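Local coordinates for protein polycyclic ketone monooxygenase (Myceliophthora thermophila, PDB 5MQ6) that uses FAD and NADPH to insert one oxygen atom beside the carbonyl of ketones, notably bulky polycyclic ones, giving esters or lactones, at residues A[135-140]-A[309-314]; A[139-144]-A[165-170]. All coordinates share one frame; numbering follows the deposited sequence.

Interaction 1: A[135-140]-A[309-314]; sequences ESYSYM and GQRPTD. With FAD (flavin-adenine dinucleotide), chain B.
A single short hydroxyl-to-hydroxyl hydrogen bond joins two segments whose backbones stay well apart: Y137 OH donates to T313 OG1 at 2.6 Å, while the nearest CA atoms, those of Y137 and T313, are 9.6 Å from each other. The two side chains approach from opposite directions, and OG1 meets the tyrosine at the edge, in the plane of the ring. T313 turns OG1 beside its backbone N (chi1 -63°), which leaves CG2 as a looser apolar neighbour, 3.6 Å from Y137 OH. OG1 is also hydrogen-bonded to the backbone O of P150, so this hydroxyl links the phenol to a third piece of chain. R311 reaches the same edge by a bend at chi3, and its NH2 stands 3.6 Å from Y137 OH, with the guanidinium oblique to it; the strong partner of this arginine is E317, through a salt bridge. On one face of the Y137 ring lies S136 OG, near the rim.

At the start of helix 136-139, the N-cap residue E135 accepts at its O from S138 N and Y139 N. S138 OG donates to E135 OE1 at 2.8 Å, on the anti side of the carboxylate, 28° out of its plane; OE2 forms salt bridges with K153 and R332. Y139 extends from this helix to the cofactor. Its OH shares a hydrogen bond of 2.9 Å with FAD O3', which lies at the ring edge, and CE1 comes within 3.4 Å of FAD C2; W122 NE1 is bonded to the same hydroxyl. The helix thus joins the loop after strand 305-306 through Y137 and, through Y139, forms part of the FAD site of this flavin-dependent Baeyer-Villiger monooxygenase.

Interaction 2: A[139-144]-A[165-170]; sequences YMPLLE and YRIATQ. With FAD (flavin-adenine dinucleotide), chain B.
Next to the FAD site, the chain that follows the cofactor-binding Y139 packs on helix 157-170 in a small, buried apolar contact. I167 is its centre on the helix side, touched by both P141 and L142. The closest approach is L142 CD1 to I167 CG2, 4.0 Å, and the same leucine methyl lies 4.2 Å from I167 CD1, so one branch end of the leucine rests against both branches of the isoleucine. The two side chains cross at about a right angle. I167 carries CG2 anti to its backbone N (chi1 -69°), which turns this methyl toward L142 CD1. I167 CD1 also reaches the proline, 4.3 Å from P141 CG and 4.1 Å from P141 O.

L142 is the N-cap residue of helix 143-146 and has a left-handed backbone conformation (phi 60°, psi 37°), with its CB heading toward helix 157-170. Helix 88-99, whose N-terminal end overlaps a glycine-rich turn at the FAD consistent with a Rossmann-type GxGxxG motif, completes the apolar cluster: L142 meets L92 and V95, I167 also meets V95, and P141 touches Y88. Two helices, 88-99 and 157-170, and the turn before helix 143-146 therefore meet here, and the side chain of P141 lies about 7 Å from G89, an FAD-binding residue. P141 O accepts a hydrogen bond from H163 NE2, one turn before I167 on helix 157-170, and Q170 NE2, at the last residue of the same helix, bonds to the backbone O of E145.

From the N terminus, the chain enters both contacts through the same stretch: helix 136-139 begins interaction 1, and the turn running into helix 143-146 begins interaction 2, with Y139 and M140 common to the two ranges. Interaction 2 closes first, a short loop that returns at helix 157-170. Interaction 1 closes much later, after most of the strands of both sheets, at the loop between strand 305-306 and helix 315-322. The range 139-170 lies wholly inside 135-314. Their centres are 15 Å apart, and L143 CD1 packs 3.7 Å from S136 O. Together they tie this FAD-contacting stretch to helix 157-170 and to the loop preceding helix 315-322.

Interaction 1: A[135-140]-A[309-314]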
ATOM      1  N   GLU A 135      13.873  -5.236   1.454  1.00 15.30           N
ATOM      2  CA  GLU A 135      14.580  -6.536   1.374  1.00 18.31           C
ATOM      3  C   GLU A 135      13.623  -7.748   1.287  1.00 21.39           C
ATOM      4  O   GLU A 135      12.778  -7.946   2.163  1.00 18.21           O
ATOM      5  CB  GLU A 135      15.469  -6.717   2.606  1.00 20.18           C
ATOM      6  CG  GLU A 135      16.417  -7.927   2.601  1.00 21.74           C
ATOM      7  CD  GLU A 135      16.978  -8.227   3.928  1.00 22.16           C
ATOM      8  OE1 GLU A 135      16.134  -8.634   4.799  1.00 23.25           O
ATOM      9  OE2 GLU A 135      18.268  -8.104   4.100  1.00 22.15           O
ATOM     10  N   SER A 136      13.873  -8.604   0.305  1.00 21.77           N
ATOM     11  CA  SER A 136      13.151  -9.851   0.089  1.00 19.72           C
ATOM     12  C   SER A 136      13.030 -10.721   1.337  1.00 20.18           C
ATOM     13  O   SER A 136      11.916 -11.281   1.617  1.00 20.18           O
ATOM     14  CB  SER A 136      13.800 -10.595  -1.078  1.00 22.14           C
ATOM     15  OG  SER A 136      14.972 -11.195  -0.633  1.00 24.65           O
ATOM     16  N   TYR A 137      14.131 -10.853   2.096  1.00 19.08           N
ATOM     17  CA  TYR A 137      14.163 -11.718   3.288  1.00 20.17           C
ATOM     18  C   TYR A 137      13.240 -11.187   4.403  1.00 19.58           C
ATOM     19  O   TYR A 137      12.787 -11.929   5.252  1.00 19.83           O
ATOM     20  CB  TYR A 137      15.621 -12.011   3.840  1.00 24.28           C
ATOM     21  CG  TYR A 137      16.719 -12.098   2.728  1.00 24.41           C
ATOM     22  CD1 TYR A 137      16.605 -13.022   1.684  1.00 27.83           C
ATOM     23  CD2 TYR A 137      17.772 -11.212   2.699  1.00 23.01           C
ATOM     24  CE1 TYR A 137      17.515 -13.051   0.629  1.00 25.67           C
ATOM     25  CE2 TYR A 137      18.688 -11.217   1.684  1.00 24.41           C
ATOM     26  CZ  TYR A 137      18.591 -12.155   0.659  1.00 25.93           C
ATOM     27  OH  TYR A 137      19.508 -12.173  -0.355  1.00 25.49           O
ATOM     28  N   SER A 138      12.986  -9.893   4.382  1.00 21.84           N
ATOM     29  CA  SER A 138      12.119  -9.222   5.342  1.00 18.01           C
ATOM     30  C   SER A 138      10.688  -9.112   4.872  1.00 19.69           C
ATOM     31  O   SER A 138       9.774  -9.109   5.693  1.00 22.73           O
ATOM     32  CB  SER A 138      12.739  -7.844   5.662  1.00 16.94           C
ATOM     33  OG  SER A 138      13.950  -8.094   6.467  1.00 20.11           O
ATOM     34  N   TYR A 139      10.499  -9.069   3.552  1.00 19.72           N
ATOM     35  CA  TYR A 139       9.217  -8.774   2.932  1.00 19.60           C
ATOM     36  C   TYR A 139       8.410 -10.009   2.553  1.00 20.73           C
ATOM     37  O   TYR A 139       7.232 -10.089   2.868  1.00 19.48           O
ATOM     38  CB  TYR A 139       9.399  -7.886   1.714  1.00 23.06           C
ATOM     39  CG  TYR A 139       8.076  -7.601   1.058  1.00 22.00           C
ATOM     40  CD1 TYR A 139       7.177  -6.729   1.637  1.00 21.95           C
ATOM     41  CD2 TYR A 139       7.764  -8.164  -0.157  1.00 24.94           C
ATOM     42  CE1 TYR A 139       5.937  -6.472   1.028  1.00 23.49           C
ATOM     43  CE2 TYR A 139       6.563  -7.956  -0.777  1.00 24.25           C
ATOM     44  CZ  TYR A 139       5.624  -7.122  -0.176  1.00 28.07           C
ATOM     45  OH  TYR A 139       4.424  -6.912  -0.815  1.00 23.28           O
ATOM     46  N   MET A 140       9.030 -10.973   1.865  1.00 18.70           N
ATOM     47  CA  MET A 140       8.284 -12.151   1.404  1.00 19.99           C
ATOM     48  C   MET A 140       7.738 -12.933   2.619  1.00 19.24           C
ATOM     49  O   MET A 140       8.457 -13.251   3.531  1.00 19.43           O
ATOM     50  CB  MET A 140       9.124 -13.000   0.497  1.00 20.27           C
ATOM     51  CG  MET A 140       9.700 -12.165  -0.673  1.00 21.27           C
ATOM     52  SD  MET A 140      10.703 -13.134  -1.823  1.00 24.80           S
ATOM     53  CE  MET A 140       9.479 -14.186  -2.619  1.00 29.42           C
ATOM     54  N   GLY A 309      21.745  -0.929  -4.019  1.00 22.17           N
ATOM     55  CA  GLY A 309      22.571  -2.034  -3.651  1.00 23.28           C
ATOM     56  C   GLY A 309      22.027  -3.456  -3.791  1.00 22.52           C
ATOM     57  O   GLY A 309      22.143  -4.309  -2.884  1.00 26.52           O
ATOM     58  N   GLN A 310      21.479  -3.718  -4.961  1.00 24.91           N
ATOM     59  CA  GLN A 310      20.981  -5.038  -5.337  1.00 26.60           C
ATOM     60  C   GLN A 310      22.179  -5.945  -5.385  1.00 32.27           C
ATOM     61  O   GLN A 310      23.271  -5.486  -5.739  1.00 29.54           O
ATOM     62  CB  GLN A 310      20.252  -5.006  -6.659  1.00 24.24           C
ATOM     63  CG  GLN A 310      19.867  -6.385  -7.208  1.00 26.22           C
ATOM     64  CD  GLN A 310      18.796  -7.080  -6.351  1.00 23.95           C
ATOM     65  OE1 GLN A 310      18.968  -7.318  -5.144  1.00 23.74           O
ATOM     66  NE2 GLN A 310      17.690  -7.441  -6.982  1.00 21.36           N
ATOM     67  N   ARG A 311      21.960  -7.205  -5.010  1.00 33.67           N
ATOM     68  CA  ARG A 311      22.971  -8.180  -4.716  1.00 38.15           C
ATOM     69  C   ARG A 311      22.269  -9.578  -4.837  1.00 43.43           C
ATOM     70  O   ARG A 311      21.101  -9.760  -4.406  1.00 37.08           O
ATOM     71  CB  ARG A 311      23.355  -7.932  -3.248  1.00 41.35           C
ATOM     72  CG  ARG A 311      24.747  -8.194  -2.802  1.00 49.68           C
ATOM     73  CD  ARG A 311      24.949  -8.072  -1.261  1.00 53.80           C
ATOM     74  NE  ARG A 311      23.938  -8.818  -0.530  1.00 61.05           N
ATOM     75  CZ  ARG A 311      23.840 -10.159  -0.417  1.00 78.01           C
ATOM     76  NH1 ARG A 311      24.793 -10.963  -0.905  1.00 79.53           N
ATOM     77  NH2 ARG A 311      22.775 -10.716   0.223  1.00 80.08           N
ATOM     78  N   PRO A 312      22.956 -10.578  -5.412  1.00 43.14           N
ATOM     79  CA  PRO A 312      22.431 -11.960  -5.366  1.00 35.35           C
ATOM     80  C   PRO A 312      22.490 -12.528  -3.942  1.00 28.65           C
ATOM     81  O   PRO A 312      23.278 -12.081  -3.151  1.00 31.02           O
ATOM     82  CB  PRO A 312      23.369 -12.719  -6.328  1.00 34.72           C
ATOM     83  CG  PRO A 312      24.629 -11.880  -6.309  1.00 34.78           C
ATOM     84  CD  PRO A 312      24.122 -10.475  -6.312  1.00 37.70           C
ATOM     85  N   THR A 313      21.625 -13.454  -3.581  1.00 27.37           N
ATOM     86  CA  THR A 313      21.671 -14.061  -2.246  1.00 33.40           C
ATOM     87  C   THR A 313      22.955 -14.928  -2.182  1.00 35.78           C
ATOM     88  O   THR A 313      23.231 -15.637  -3.128  1.00 35.08           O
ATOM     89  CB  THR A 313      20.426 -15.002  -1.977  1.00 30.00           C
ATOM     90  OG1 THR A 313      19.241 -14.228  -1.999  1.00 32.38           O
ATOM     91  CG2 THR A 313      20.500 -15.671  -0.657  1.00 30.74           C
ATOM     92  N   ASP A 314      23.668 -14.873  -1.065  1.00 40.59           N
ATOM     93  CA  ASP A 314      24.849 -15.708  -0.813  1.00 49.07           C
ATOM     94  C   ASP A 314      24.525 -16.870   0.095  1.00 44.27           C
ATOM     95  O   ASP A 314      24.131 -16.648   1.243  1.00 48.82           O
ATOM     96  CB  ASP A 314      25.982 -14.925  -0.130  1.00 52.68           C
ATOM     97  CG  ASP A 314      27.126 -15.851   0.282  1.00 55.28           C
ATOM     98  OD1 ASP A 314      27.663 -16.526  -0.599  1.00 57.80           O
ATOM     99  OD2 ASP A 314      27.439 -15.980   1.480  1.00 61.50           O
TER
HETATM  100  PA  FAD B 700      -3.141  -6.300  -2.149  1.00 20.54           P
HETATM  101  O1A FAD B 700      -3.493  -4.948  -2.676  1.00 23.30           O
HETATM  102  O2A FAD B 700      -1.826  -6.964  -2.514  1.00 21.76           O
HETATM  103  O5B FAD B 700      -4.314  -7.313  -2.569  1.00 23.73           O
HETATM  104  C5B FAD B 700      -5.641  -6.961  -2.365  1.00 21.99           C
HETATM  105  C4B FAD B 700      -6.462  -7.507  -3.515  1.00 23.15           C
HETATM  106  O4B FAD B 700      -7.845  -7.318  -3.159  1.00 21.89           O
HETATM  107  C3B FAD B 700      -6.259  -6.827  -4.866  1.00 22.37           C
HETATM  108  O3B FAD B 700      -6.166  -7.795  -5.879  1.00 22.08           O
HETATM  109  C2B FAD B 700      -7.505  -6.004  -5.044  1.00 23.45           C
HETATM  110  O2B FAD B 700      -7.846  -5.820  -6.397  1.00 24.39           O
HETATM  111  C1B FAD B 700      -8.519  -6.840  -4.293  1.00 21.95           C
HETATM  112  N9A FAD B 700      -9.694  -6.095  -3.915  1.00 20.15           N
HETATM  113  C8A FAD B 700      -9.727  -4.915  -3.231  1.00 23.62           C
HETATM  114  N7A FAD B 700     -10.997  -4.540  -3.120  1.00 21.85           N
HETATM  115  C5A FAD B 700     -11.802  -5.427  -3.727  1.00 18.10           C
HETATM  116  C6A FAD B 700     -13.259  -5.565  -3.900  1.00 16.87           C
HETATM  117  N6A FAD B 700     -14.166  -4.705  -3.485  1.00 17.32           N
HETATM  118  N1A FAD B 700     -13.615  -6.668  -4.507  1.00 17.27           N
HETATM  119  C2A FAD B 700     -12.738  -7.581  -4.988  1.00 14.50           C
HETATM  120  N3A FAD B 700     -11.428  -7.555  -4.896  1.00 15.44           N
HETATM  121  C4A FAD B 700     -10.924  -6.446  -4.271  1.00 18.09           C
HETATM  122  N1  FAD B 700       4.907  -2.706   0.249  1.00 22.31           N
HETATM  123  C2  FAD B 700       6.020  -3.082   0.960  1.00 27.80           C
HETATM  124  O2  FAD B 700       5.963  -3.229   2.175  1.00 24.38           O
HETATM  125  N3  FAD B 700       7.188  -3.296   0.338  1.00 32.47           N
HETATM  126  C4  FAD B 700       7.279  -3.138  -0.992  1.00 38.50           C
HETATM  127  O4  FAD B 700       8.370  -3.354  -1.503  1.00 48.87           O
HETATM  128  C4X FAD B 700       6.149  -2.736  -1.847  1.00 36.42           C
HETATM  129  N5  FAD B 700       6.208  -2.540  -3.207  1.00 33.59           N
HETATM  130  C5X FAD B 700       5.076  -2.168  -3.855  1.00 32.50           C
HETATM  131  C6  FAD B 700       5.102  -1.935  -5.315  1.00 29.18           C
HETATM  132  C7  FAD B 700       3.822  -1.529  -5.926  1.00 35.98           C
HETATM  133  C7M FAD B 700       3.729  -1.271  -7.412  1.00 35.02           C
HETATM  134  C8  FAD B 700       2.573  -1.332  -5.133  1.00 37.43           C
HETATM  135  C8M FAD B 700       1.240  -0.918  -5.754  1.00 41.20           C
HETATM  136  C9  FAD B 700       2.591  -1.547  -3.769  1.00 35.71           C
HETATM  137  C9A FAD B 700       3.786  -1.953  -3.110  1.00 35.80           C
HETATM  138  N10 FAD B 700       3.746  -2.132  -1.716  1.00 29.98           N
HETATM  139  C10 FAD B 700       4.917  -2.549  -1.077  1.00 27.45           C
HETATM  140  C1' FAD B 700       2.499  -2.010  -0.928  1.00 33.28           C
HETATM  141  C2' FAD B 700       1.711  -3.366  -1.159  1.00 32.49           C
HETATM  142  O2' FAD B 700       0.372  -3.061  -1.573  1.00 32.73           O
HETATM  143  C3' FAD B 700       1.713  -4.341   0.069  1.00 30.78           C
HETATM  144  O3' FAD B 700       3.064  -4.678   0.396  1.00 30.58           O
HETATM  145  C4' FAD B 700       1.045  -5.724  -0.119  1.00 29.20           C
HETATM  146  O4' FAD B 700       1.313  -6.389  -1.432  1.00 28.60           O
HETATM  147  C5' FAD B 700      -0.472  -5.612   0.138  1.00 26.62           C
HETATM  148  O5' FAD B 700      -0.970  -6.969   0.354  1.00 25.35           O
HETATM  149  P   FAD B 700      -2.577  -7.019   0.560  1.00 23.91           P
HETATM  150  O1P FAD B 700      -2.958  -8.519   0.276  1.00 25.67           O
HETATM  151  O2P FAD B 700      -2.858  -6.310   1.892  1.00 26.20           O
HETATM  152  O3P FAD B 700      -3.203  -6.002  -0.572  1.00 22.70           O

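Interaction 2: A[139-144]-A[165-170]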
ATOM      1  N   TYR A 139      10.499  -9.069   3.552  1.00 19.72           N
ATOM      2  CA  TYR A 139       9.217  -8.774   2.932  1.00 19.60           C
ATOM      3  C   TYR A 139       8.410 -10.009   2.553  1.00 20.73           C
ATOM      4  O   TYR A 139       7.232 -10.089   2.868  1.00 19.48           O
ATOM      5  CB  TYR A 139       9.399  -7.886   1.714  1.00 23.06           C
ATOM      6  CG  TYR A 139       8.076  -7.601   1.058  1.00 22.00           C
ATOM      7  CD1 TYR A 139       7.177  -6.729   1.637  1.00 21.95           C
ATOM      8  CD2 TYR A 139       7.764  -8.164  -0.157  1.00 24.94           C
ATOM      9  CE1 TYR A 139       5.937  -6.472   1.028  1.00 23.49           C
ATOM     10  CE2 TYR A 139       6.563  -7.956  -0.777  1.00 24.25           C
ATOM     11  CZ  TYR A 139       5.624  -7.122  -0.176  1.00 28.07           C
ATOM     12  OH  TYR A 139       4.424  -6.912  -0.815  1.00 23.28           O
ATOM     13  N   MET A 140       9.030 -10.973   1.865  1.00 18.70           N
ATOM     14  CA  MET A 140       8.284 -12.151   1.404  1.00 19.99           C
ATOM     15  C   MET A 140       7.738 -12.933   2.619  1.00 19.24           C
ATOM     16  O   MET A 140       8.457 -13.251   3.531  1.00 19.43           O
ATOM     17  CB  MET A 140       9.124 -13.000   0.497  1.00 20.27           C
ATOM     18  CG  MET A 140       9.700 -12.165  -0.673  1.00 21.27           C
ATOM     19  SD  MET A 140      10.703 -13.134  -1.823  1.00 24.80           S
ATOM     20  CE  MET A 140       9.479 -14.186  -2.619  1.00 29.42           C
ATOM     21  N   PRO A 141       6.461 -13.157   2.685  1.00 18.09           N
ATOM     22  CA  PRO A 141       5.916 -13.897   3.803  1.00 18.53           C
ATOM     23  C   PRO A 141       6.256 -15.349   3.870  1.00 17.89           C
ATOM     24  O   PRO A 141       6.432 -16.004   2.847  1.00 20.66           O
ATOM     25  CB  PRO A 141       4.410 -13.850   3.608  1.00 21.20           C
ATOM     26  CG  PRO A 141       4.151 -13.118   2.360  1.00 24.20           C
ATOM     27  CD  PRO A 141       5.440 -12.578   1.803  1.00 22.48           C
ATOM     28  N   LEU A 142       6.287 -15.866   5.086  1.00 17.44           N
ATOM     29  CA  LEU A 142       6.313 -17.316   5.315  1.00 20.18           C
ATOM     30  C   LEU A 142       7.526 -17.979   4.701  1.00 21.34           C
ATOM     31  O   LEU A 142       7.458 -19.126   4.241  1.00 20.18           O
ATOM     32  CB  LEU A 142       5.017 -17.973   4.834  1.00 23.65           C
ATOM     33  CG  LEU A 142       3.703 -17.480   5.508  1.00 24.89           C
ATOM     34  CD1 LEU A 142       2.489 -17.843   4.618  1.00 23.41           C
ATOM     35  CD2 LEU A 142       3.593 -18.039   6.909  1.00 25.65           C
ATOM     36  N   LEU A 143       8.655 -17.283   4.755  1.00 20.81           N
ATOM     37  CA  LEU A 143       9.901 -17.834   4.224  1.00 24.49           C
ATOM     38  C   LEU A 143      10.311 -19.086   4.982  1.00 25.12           C
ATOM     39  O   LEU A 143      10.577 -20.128   4.391  1.00 27.82           O
ATOM     40  CB  LEU A 143      11.036 -16.760   4.211  1.00 21.82           C
ATOM     41  CG  LEU A 143      10.842 -15.765   3.062  1.00 20.73           C
ATOM     42  CD1 LEU A 143      12.007 -14.789   2.928  1.00 24.08           C
ATOM     43  CD2 LEU A 143      10.542 -16.361   1.694  1.00 21.64           C
ATOM     44  N   GLU A 144      10.304 -19.003   6.293  1.00 27.38           N
ATOM     45  CA  GLU A 144      10.728 -20.145   7.058  1.00 29.82           C
ATOM     46  C   GLU A 144       9.773 -21.323   6.823  1.00 33.14           C
ATOM     47  O   GLU A 144      10.230 -22.441   6.761  1.00 30.52           O
ATOM     48  CB  GLU A 144      10.790 -19.845   8.509  1.00 29.39           C
ATOM     49  CG  GLU A 144      11.320 -21.052   9.317  1.00 34.99           C
ATOM     50  CD  GLU A 144      11.547 -20.724  10.780  1.00 40.35           C
ATOM     51  OE1 GLU A 144      11.305 -19.570  11.244  1.00 40.12           O
ATOM     52  OE2 GLU A 144      11.939 -21.653  11.495  1.00 41.50           O
ATOM     53  N   TYR A 165       1.876 -17.978  -5.437  1.00 21.68           N
ATOM     54  CA  TYR A 165       1.498 -19.324  -5.924  1.00 22.78           C
ATOM     55  C   TYR A 165       2.076 -20.426  -5.101  1.00 22.87           C
ATOM     56  O   TYR A 165       1.380 -21.403  -4.820  1.00 23.28           O
ATOM     57  CB  TYR A 165       1.771 -19.517  -7.438  1.00 22.42           C
ATOM     58  CG  TYR A 165       0.609 -18.952  -8.130  1.00 21.01           C
ATOM     59  CD1 TYR A 165       0.386 -17.570  -8.194  1.00 21.50           C
ATOM     60  CD2 TYR A 165      -0.389 -19.811  -8.672  1.00 24.19           C
ATOM     61  CE1 TYR A 165      -0.756 -17.023  -8.842  1.00 21.02           C
ATOM     62  CE2 TYR A 165      -1.522 -19.276  -9.324  1.00 22.81           C
ATOM     63  CZ  TYR A 165      -1.710 -17.888  -9.364  1.00 21.66           C
ATOM     64  OH  TYR A 165      -2.877 -17.415  -9.868  1.00 23.15           O
ATOM     65  N   ARG A 166       3.312 -20.244  -4.642  1.00 22.79           N
ATOM     66  CA  ARG A 166       3.917 -21.230  -3.765  1.00 20.28           C
ATOM     67  C   ARG A 166       3.093 -21.384  -2.479  1.00 23.58           C
ATOM     68  O   ARG A 166       2.897 -22.510  -1.930  1.00 23.86           O
ATOM     69  CB  ARG A 166       5.362 -20.860  -3.449  1.00 22.26           C
ATOM     70  CG  ARG A 166       6.019 -21.713  -2.376  1.00 23.28           C
ATOM     71  CD  ARG A 166       7.525 -21.421  -2.212  1.00 29.07           C
ATOM     72  NE  ARG A 166       8.211 -21.517  -3.484  1.00 27.93           N
ATOM     73  CZ  ARG A 166       8.560 -20.526  -4.309  1.00 30.53           C
ATOM     74  NH1 ARG A 166       8.400 -19.234  -4.002  1.00 28.11           N
ATOM     75  NH2 ARG A 166       9.080 -20.869  -5.493  1.00 29.34           N
ATOM     76  N   ILE A 167       2.658 -20.254  -1.937  1.00 24.21           N
ATOM     77  CA  ILE A 167       1.894 -20.296  -0.680  1.00 20.88           C
ATOM     78  C   ILE A 167       0.550 -20.969  -0.958  1.00 20.97           C
ATOM     79  O   ILE A 167       0.148 -21.861  -0.223  1.00 20.45           O
ATOM     80  CB  ILE A 167       1.696 -18.905  -0.056  1.00 21.58           C
ATOM     81  CG1 ILE A 167       3.065 -18.403   0.435  1.00 23.45           C
ATOM     82  CG2 ILE A 167       0.732 -18.947   1.154  1.00 20.74           C
ATOM     83  CD1 ILE A 167       3.163 -16.924   0.596  1.00 23.89           C
ATOM     84  N   ALA A 168      -0.136 -20.534  -2.002  1.00 22.52           N
ATOM     85  CA  ALA A 168      -1.450 -21.113  -2.271  1.00 23.89           C
ATOM     86  C   ALA A 168      -1.392 -22.611  -2.499  1.00 25.32           C
ATOM     87  O   ALA A 168      -2.312 -23.370  -2.078  1.00 24.74           O
ATOM     88  CB  ALA A 168      -2.066 -20.424  -3.458  1.00 24.42           C
ATOM     89  N   THR A 169      -0.296 -23.058  -3.131  1.00 25.96           N
ATOM     90  CA  THR A 169      -0.045 -24.479  -3.371  1.00 25.63           C
ATOM     91  C   THR A 169       0.212 -25.204  -2.081  1.00 25.94           C
ATOM     92  O   THR A 169      -0.385 -26.243  -1.815  1.00 25.60           O
ATOM     93  CB  THR A 169       1.169 -24.637  -4.286  1.00 25.36           C
ATOM     94  OG1 THR A 169       0.803 -24.170  -5.599  1.00 21.87           O
ATOM     95  CG2 THR A 169       1.669 -26.106  -4.369  1.00 28.13           C
ATOM     96  N   GLN A 170       1.099 -24.649  -1.267  1.00 23.18           N
ATOM     97  CA  GLN A 170       1.468 -25.295  -0.047  1.00 22.34           C
ATOM     98  C   GLN A 170       0.246 -25.485   0.866  1.00 25.91           C
ATOM     99  O   GLN A 170       0.106 -26.535   1.498  1.00 24.61           O
ATOM    100  CB  GLN A 170       2.631 -24.589   0.648  1.00 21.02           C
ATOM    101  CG  GLN A 170       3.059 -25.297   1.897  1.00 23.03           C
ATOM    102  CD  GLN A 170       4.407 -24.903   2.382  1.00 25.24           C
ATOM    103  OE1 GLN A 170       5.261 -24.425   1.628  1.00 25.53           O
ATOM    104  NE2 GLN A 170       4.616 -25.070   3.671  1.00 28.82           N
TER
HETATM  105  PA  FAD B 700      -3.141  -6.300  -2.149  1.00 20.54           P
HETATM  106  O1A FAD B 700      -3.493  -4.948  -2.676  1.00 23.30           O
HETATM  107  O2A FAD B 700      -1.826  -6.964  -2.514  1.00 21.76           O
HETATM  108  O5B FAD B 700      -4.314  -7.313  -2.569  1.00 23.73           O
HETATM  109  C5B FAD B 700      -5.641  -6.961  -2.365  1.00 21.99           C
HETATM  110  C4B FAD B 700      -6.462  -7.507  -3.515  1.00 23.15           C
HETATM  111  O4B FAD B 700      -7.845  -7.318  -3.159  1.00 21.89           O
HETATM  112  C3B FAD B 700      -6.259  -6.827  -4.866  1.00 22.37           C
HETATM  113  O3B FAD B 700      -6.166  -7.795  -5.879  1.00 22.08           O
HETATM  114  C2B FAD B 700      -7.505  -6.004  -5.044  1.00 23.45           C
HETATM  115  O2B FAD B 700      -7.846  -5.820  -6.397  1.00 24.39           O
HETATM  116  C1B FAD B 700      -8.519  -6.840  -4.293  1.00 21.95           C
HETATM  117  N9A FAD B 700      -9.694  -6.095  -3.915  1.00 20.15           N
HETATM  118  C8A FAD B 700      -9.727  -4.915  -3.231  1.00 23.62           C
HETATM  119  N7A FAD B 700     -10.997  -4.540  -3.120  1.00 21.85           N
HETATM  120  C5A FAD B 700     -11.802  -5.427  -3.727  1.00 18.10           C
HETATM  121  C6A FAD B 700     -13.259  -5.565  -3.900  1.00 16.87           C
HETATM  122  N6A FAD B 700     -14.166  -4.705  -3.485  1.00 17.32           N
HETATM  123  N1A FAD B 700     -13.615  -6.668  -4.507  1.00 17.27           N
HETATM  124  C2A FAD B 700     -12.738  -7.581  -4.988  1.00 14.50           C
HETATM  125  N3A FAD B 700     -11.428  -7.555  -4.896  1.00 15.44           N
HETATM  126  C4A FAD B 700     -10.924  -6.446  -4.271  1.00 18.09           C
HETATM  127  N1  FAD B 700       4.907  -2.706   0.249  1.00 22.31           N
HETATM  128  C2  FAD B 700       6.020  -3.082   0.960  1.00 27.80           C
HETATM  129  O2  FAD B 700       5.963  -3.229   2.175  1.00 24.38           O
HETATM  130  N3  FAD B 700       7.188  -3.296   0.338  1.00 32.47           N
HETATM  131  C4  FAD B 700       7.279  -3.138  -0.992  1.00 38.50           C
HETATM  132  O4  FAD B 700       8.370  -3.354  -1.503  1.00 48.87           O
HETATM  133  C4X FAD B 700       6.149  -2.736  -1.847  1.00 36.42           C
HETATM  134  N5  FAD B 700       6.208  -2.540  -3.207  1.00 33.59           N
HETATM  135  C5X FAD B 700       5.076  -2.168  -3.855  1.00 32.50           C
HETATM  136  C6  FAD B 700       5.102  -1.935  -5.315  1.00 29.18           C
HETATM  137  C7  FAD B 700       3.822  -1.529  -5.926  1.00 35.98           C
HETATM  138  C7M FAD B 700       3.729  -1.271  -7.412  1.00 35.02           C
HETATM  139  C8  FAD B 700       2.573  -1.332  -5.133  1.00 37.43           C
HETATM  140  C8M FAD B 700       1.240  -0.918  -5.754  1.00 41.20           C
HETATM  141  C9  FAD B 700       2.591  -1.547  -3.769  1.00 35.71           C
HETATM  142  C9A FAD B 700       3.786  -1.953  -3.110  1.00 35.80           C
HETATM  143  N10 FAD B 700       3.746  -2.132  -1.716  1.00 29.98           N
HETATM  144  C10 FAD B 700       4.917  -2.549  -1.077  1.00 27.45           C
HETATM  145  C1' FAD B 700       2.499  -2.010  -0.928  1.00 33.28           C
HETATM  146  C2' FAD B 700       1.711  -3.366  -1.159  1.00 32.49           C
HETATM  147  O2' FAD B 700       0.372  -3.061  -1.573  1.00 32.73           O
HETATM  148  C3' FAD B 700       1.713  -4.341   0.069  1.00 30.78           C
HETATM  149  O3' FAD B 700       3.064  -4.678   0.396  1.00 30.58           O
HETATM  150  C4' FAD B 700       1.045  -5.724  -0.119  1.00 29.20           C
HETATM  151  O4' FAD B 700       1.313  -6.389  -1.432  1.00 28.60           O
HETATM  152  C5' FAD B 700      -0.472  -5.612   0.138  1.00 26.62           C
HETATM  153  O5' FAD B 700      -0.970  -6.969   0.354  1.00 25.35           O
HETATM  154  P   FAD B 700      -2.577  -7.019   0.560  1.00 23.91           P
HETATM  155  O1P FAD B 700      -2.958  -8.519   0.276  1.00 25.67           O
HETATM  156  O2P FAD B 700      -2.858  -6.310   1.892  1.00 26.20           O
HETATM  157  O3P FAD B 700      -3.203  -6.002  -0.572  1.00 22.70           O